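Local coordinates for protein putrescine aminotransferase (Halomonas elongata DSM 2581, PDB 6GWI) that probably transfers amino groups from amines such as putrescine to keto acceptors, using pyridoxal-5'-phosphate as cofactor, at residues Y353-V367 with I432-T446. Residues are numbered along the deposited sequence; the frame is centred on the assembly and turned at random.
Sequences YLAERWASLVDHPIV and IDELVELARRALDET
His364 has its ring anti to the backbone N (chi1 -169°), which sets NE2 against Asp444 and one ring face on Leu443, while the bend of Arg440 at chi3 (-58°) turns its guanidinium across to Ser360. Histidine suits this turn because both nitrogens are used: His364 NE2 donates to Asp444 OD1 at 2.7 Å, on the anti side of the carboxylate, and His364 ND1 accepts from the backbone N of Ile366. Leu443 CB makes a CH-pi contact 3.6 Å from the centroid of the His364 ring, and Pro365 CD lies over the opposite face. A leucine in place of His364 would probably leave Asp444 without its donor and the Ile366 amide without its acceptor. Arg440 NH2 bonds Ser360 O at 2.9 Å from above the carbonyl plane, and Leu361 CD2 packs on the guanidinium face. At the other end, Tyr353 OH donates to Asp433 OD1 at 2.7 Å; Arg357 NE adds a salt bridge to the same oxygen at 3.0 Å, the Arg357 guanidinium and Asp433 carboxylate standing nearly perpendicular. Between these polar ends, branched Val436 puts CG1 against Leu361 CG and CG2 at the edge of the Trp358 ring, whose CZ3 meets Leu435 CD2 at 3.7 Å. Helix segments 353-359 and 432-446 run in the same direction, axes 22° apart, and Leu379 of the antiparallel sheet touches Trp358, Leu361 and Leu443: a two-layer alpha/beta packing, as in the C-terminal small domain of class-III, fold-type I aminotransferases.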
# COMPACT_ATOMS: atom_id res chain seq x y z
N TYR B 353 19.27 26.32 13.96
CA TYR B 353 19.35 26.23 15.41
C TYR B 353 19.74 24.81 15.83
O TYR B 353 20.61 24.63 16.70
CB TYR B 353 18.03 26.64 16.05
CG TYR B 353 18.09 26.70 17.55
CD1 TYR B 353 18.62 27.80 18.20
CD2 TYR B 353 17.63 25.64 18.33
CE1 TYR B 353 18.69 27.86 19.58
CE2 TYR B 353 17.68 25.69 19.70
CZ TYR B 353 18.21 26.80 20.32
OH TYR B 353 18.27 26.85 21.70
N LEU B 354 19.10 23.80 15.24
CA LEU B 354 19.52 22.42 15.47
C LEU B 354 21.00 22.24 15.15
O LEU B 354 21.74 21.62 15.91
CB LEU B 354 18.67 21.47 14.63
CG LEU B 354 19.14 20.01 14.63
CD1 LEU B 354 19.03 19.41 16.03
CD2 LEU B 354 18.35 19.17 13.63
N ALA B 355 21.44 22.79 14.01
CA ALA B 355 22.81 22.58 13.56
C ALA B 355 23.82 23.03 14.61
O ALA B 355 24.78 22.31 14.91
CB ALA B 355 23.04 23.33 12.25
N GLU B 356 23.61 24.21 15.20
CA GLU B 356 24.56 24.71 16.19
C GLU B 356 24.47 23.90 17.48
O GLU B 356 25.50 23.55 18.07
CB GLU B 356 24.33 26.20 16.45
CG GLU B 356 22.90 26.60 16.74
CD GLU B 356 22.77 28.07 17.09
OE1 GLU B 356 22.32 28.85 16.22
OE2 GLU B 356 23.13 28.45 18.22
N ARG B 357 23.25 23.59 17.94
CA ARG B 357 23.11 22.78 19.15
C ARG B 357 23.60 21.36 18.90
O ARG B 357 24.22 20.75 19.78
CB ARG B 357 21.65 22.77 19.60
CG ARG B 357 21.08 24.13 20.03
CD ARG B 357 21.86 24.76 21.18
NE ARG B 357 21.07 25.80 21.84
CZ ARG B 357 21.51 26.58 22.83
NH1 ARG B 357 22.75 26.44 23.28
NH2 ARG B 357 20.71 27.49 23.36
N TRP B 358 23.32 20.81 17.72
CA TRP B 358 23.80 19.48 17.37
C TRP B 358 25.32 19.44 17.33
O TRP B 358 25.93 18.45 17.75
CB TRP B 358 23.22 19.08 16.01
CG TRP B 358 23.18 17.62 15.71
CD1 TRP B 358 23.80 16.98 14.67
CD2 TRP B 358 22.47 16.60 16.43
NE1 TRP B 358 23.52 15.64 14.71
CE2 TRP B 358 22.70 15.38 15.78
CE3 TRP B 358 21.65 16.61 17.57
CZ2 TRP B 358 22.15 14.18 16.22
CZ3 TRP B 358 21.11 15.42 18.01
CH2 TRP B 358 21.37 14.22 17.33
N ALA B 359 25.95 20.49 16.81
CA ALA B 359 27.41 20.53 16.70
C ALA B 359 28.10 20.59 18.05
O ALA B 359 29.30 20.31 18.13
CB ALA B 359 27.84 21.73 15.85
N SER B 360 27.38 20.95 19.12
CA SER B 360 27.98 20.93 20.45
C SER B 360 28.26 19.51 20.93
O SER B 360 28.90 19.35 21.97
CB SER B 360 27.06 21.64 21.45
OG SER B 360 26.01 20.80 21.88
N LEU B 361 27.81 18.49 20.20
CA LEU B 361 28.05 17.10 20.57
C LEU B 361 29.31 16.53 19.94
O LEU B 361 29.67 15.39 20.25
CB LEU B 361 26.85 16.24 20.17
CG LEU B 361 25.53 16.52 20.89
CD1 LEU B 361 24.38 15.80 20.21
CD2 LEU B 361 25.63 16.11 22.36
N VAL B 362 30.00 17.28 19.07
CA VAL B 362 31.16 16.72 18.37
C VAL B 362 32.32 16.49 19.33
O VAL B 362 33.18 15.64 19.07
CB VAL B 362 31.58 17.64 17.21
CG1 VAL B 362 30.41 17.87 16.26
CG2 VAL B 362 32.12 18.97 17.73
N ASP B 363 32.38 17.24 20.43
CA ASP B 363 33.46 17.09 21.40
C ASP B 363 33.19 15.99 22.42
O ASP B 363 34.00 15.82 23.35
CB ASP B 363 33.73 18.42 22.10
CG ASP B 363 32.49 19.01 22.75
OD1 ASP B 363 32.41 20.25 22.85
OD2 ASP B 363 31.58 18.24 23.12
N HIS B 364 32.09 15.25 22.29
CA HIS B 364 31.82 14.17 23.22
C HIS B 364 32.82 13.03 23.02
O HIS B 364 33.30 12.82 21.90
CB HIS B 364 30.40 13.65 23.02
CG HIS B 364 29.94 12.71 24.10
ND1 HIS B 364 30.29 11.37 24.12
CD2 HIS B 364 29.16 12.91 25.18
CE1 HIS B 364 29.75 10.80 25.17
NE2 HIS B 364 29.06 11.70 25.84
N PRO B 365 33.16 12.30 24.08
CA PRO B 365 34.18 11.25 23.95
C PRO B 365 33.92 10.21 22.87
O PRO B 365 34.89 9.65 22.35
CB PRO B 365 34.20 10.61 25.35
CG PRO B 365 33.63 11.65 26.28
CD PRO B 365 33.01 12.75 25.48
N ILE B 366 32.66 9.94 22.49
CA ILE B 366 32.38 8.86 21.54
C ILE B 366 31.68 9.35 20.28
O ILE B 366 31.18 8.53 19.51
CB ILE B 366 31.57 7.72 22.19
CG1 ILE B 366 30.23 8.24 22.73
CG2 ILE B 366 32.38 7.04 23.28
CD1 ILE B 366 29.22 7.13 23.00
N VAL B 367 31.66 10.65 20.02
CA VAL B 367 31.05 11.19 18.81
C VAL B 367 32.16 11.48 17.81
O VAL B 367 32.95 12.42 18.01
CB VAL B 367 30.21 12.44 19.10
CG1 VAL B 367 29.64 13.02 17.81
CG2 VAL B 367 29.08 12.10 20.07
N ILE B 432 14.18 21.48 21.13
CA ILE B 432 15.46 21.07 20.56
C ILE B 432 16.53 21.03 21.64
O ILE B 432 17.37 20.12 21.67
CB ILE B 432 15.86 21.98 19.39
CG1 ILE B 432 15.01 21.67 18.16
CG2 ILE B 432 17.35 21.83 19.07
CD1 ILE B 432 15.14 22.69 17.04
N ASP B 433 16.54 22.03 22.52
CA ASP B 433 17.48 22.04 23.64
C ASP B 433 17.35 20.77 24.47
O ASP B 433 18.35 20.13 24.81
CB ASP B 433 17.25 23.27 24.52
CG ASP B 433 17.72 24.55 23.86
OD1 ASP B 433 18.57 24.49 22.96
OD2 ASP B 433 17.22 25.63 24.25
N GLU B 434 16.12 20.41 24.83
CA GLU B 434 15.90 19.20 25.61
C GLU B 434 16.42 17.97 24.87
O GLU B 434 17.03 17.08 25.47
CB GLU B 434 14.41 19.04 25.93
CG GLU B 434 14.08 17.86 26.83
CD GLU B 434 12.59 17.61 26.96
OE1 GLU B 434 11.81 18.30 26.26
OE2 GLU B 434 12.19 16.74 27.76
N LEU B 435 16.19 17.92 23.56
CA LEU B 435 16.64 16.78 22.76
C LEU B 435 18.14 16.57 22.87
O LEU B 435 18.61 15.46 23.16
CB LEU B 435 16.23 16.98 21.30
CG LEU B 435 16.47 15.84 20.31
CD1 LEU B 435 15.51 15.98 19.13
CD2 LEU B 435 17.90 15.80 19.81
N VAL B 436 18.92 17.63 22.64
CA VAL B 436 20.37 17.50 22.66
C VAL B 436 20.87 17.15 24.06
O VAL B 436 21.78 16.33 24.22
CB VAL B 436 21.02 18.79 22.12
CG1 VAL B 436 22.54 18.73 22.26
CG2 VAL B 436 20.62 19.01 20.67
N GLU B 437 20.28 17.76 25.09
CA GLU B 437 20.67 17.44 26.46
C GLU B 437 20.42 15.96 26.76
O GLU B 437 21.28 15.28 27.34
CB GLU B 437 19.90 18.32 27.44
CG GLU B 437 20.22 19.81 27.32
CD GLU B 437 19.25 20.68 28.09
OE1 GLU B 437 18.48 20.14 28.91
OE2 GLU B 437 19.25 21.91 27.87
N LEU B 438 19.24 15.45 26.39
CA LEU B 438 18.95 14.04 26.62
C LEU B 438 19.89 13.16 25.81
O LEU B 438 20.33 12.11 26.29
CB LEU B 438 17.50 13.74 26.26
CG LEU B 438 16.42 14.35 27.16
CD1 LEU B 438 15.05 14.16 26.53
CD2 LEU B 438 16.47 13.71 28.54
N ALA B 439 20.20 13.57 24.58
CA ALA B 439 21.16 12.83 23.77
C ALA B 439 22.51 12.73 24.48
O ALA B 439 23.09 11.65 24.58
CB ALA B 439 21.32 13.50 22.40
N ARG B 440 23.01 13.86 24.99
CA ARG B 440 24.31 13.86 25.65
C ARG B 440 24.30 12.96 26.88
O ARG B 440 25.27 12.23 27.13
CB ARG B 440 24.69 15.28 26.05
CG ARG B 440 26.11 15.42 26.58
CD ARG B 440 26.42 16.85 26.97
NE ARG B 440 26.27 17.79 25.87
CZ ARG B 440 27.22 18.12 24.99
NH1 ARG B 440 28.43 17.58 25.07
NH2 ARG B 440 26.94 19.00 24.04
N ARG B 441 23.22 13.01 27.65
CA ARG B 441 23.10 12.14 28.82
C ARG B 441 23.19 10.67 28.42
O ARG B 441 23.90 9.89 29.06
CB ARG B 441 21.78 12.43 29.54
CG ARG B 441 21.65 11.78 30.91
CD ARG B 441 20.45 12.36 31.66
NE ARG B 441 20.53 13.82 31.75
CZ ARG B 441 19.49 14.62 31.98
NH1 ARG B 441 18.27 14.11 32.14
NH2 ARG B 441 19.66 15.93 32.04
N ALA B 442 22.50 10.29 27.35
CA ALA B 442 22.56 8.91 26.87
C ALA B 442 23.95 8.59 26.33
O ALA B 442 24.45 7.47 26.52
CB ALA B 442 21.50 8.67 25.80
N LEU B 443 24.58 9.54 25.64
CA LEU B 443 25.94 9.32 25.16
C LEU B 443 26.90 9.13 26.33
O LEU B 443 27.75 8.24 26.30
CB LEU B 443 26.38 10.49 24.28
CG LEU B 443 25.70 10.64 22.92
CD1 LEU B 443 26.04 12.00 22.33
CD2 LEU B 443 26.12 9.53 21.98
N ASP B 444 26.77 9.96 27.37
CA ASP B 444 27.58 9.78 28.57
C ASP B 444 27.41 8.37 29.12
O ASP B 444 28.40 7.68 29.41
CB ASP B 444 27.19 10.81 29.63
CG ASP B 444 27.53 12.23 29.24
OD1 ASP B 444 28.34 12.41 28.30
OD2 ASP B 444 27.00 13.16 29.87
N GLU B 445 26.16 7.93 29.29
CA GLU B 445 25.92 6.61 29.86
C GLU B 445 26.37 5.50 28.92
O GLU B 445 26.81 4.44 29.38
CB GLU B 445 24.43 6.45 30.21
CG GLU B 445 23.99 7.33 31.38
CD GLU B 445 22.49 7.58 31.41
OE1 GLU B 445 21.77 7.14 30.49
OE2 GLU B 445 22.02 8.22 32.38
N THR B 446 26.27 5.72 27.61
CA THR B 446 26.77 4.74 26.65
C THR B 446 28.29 4.59 26.76
O THR B 446 28.81 3.47 26.84
CB THR B 446 26.39 5.14 25.23
OG1 THR B 446 24.96 5.24 25.12
CG2 THR B 446 26.91 4.12 24.22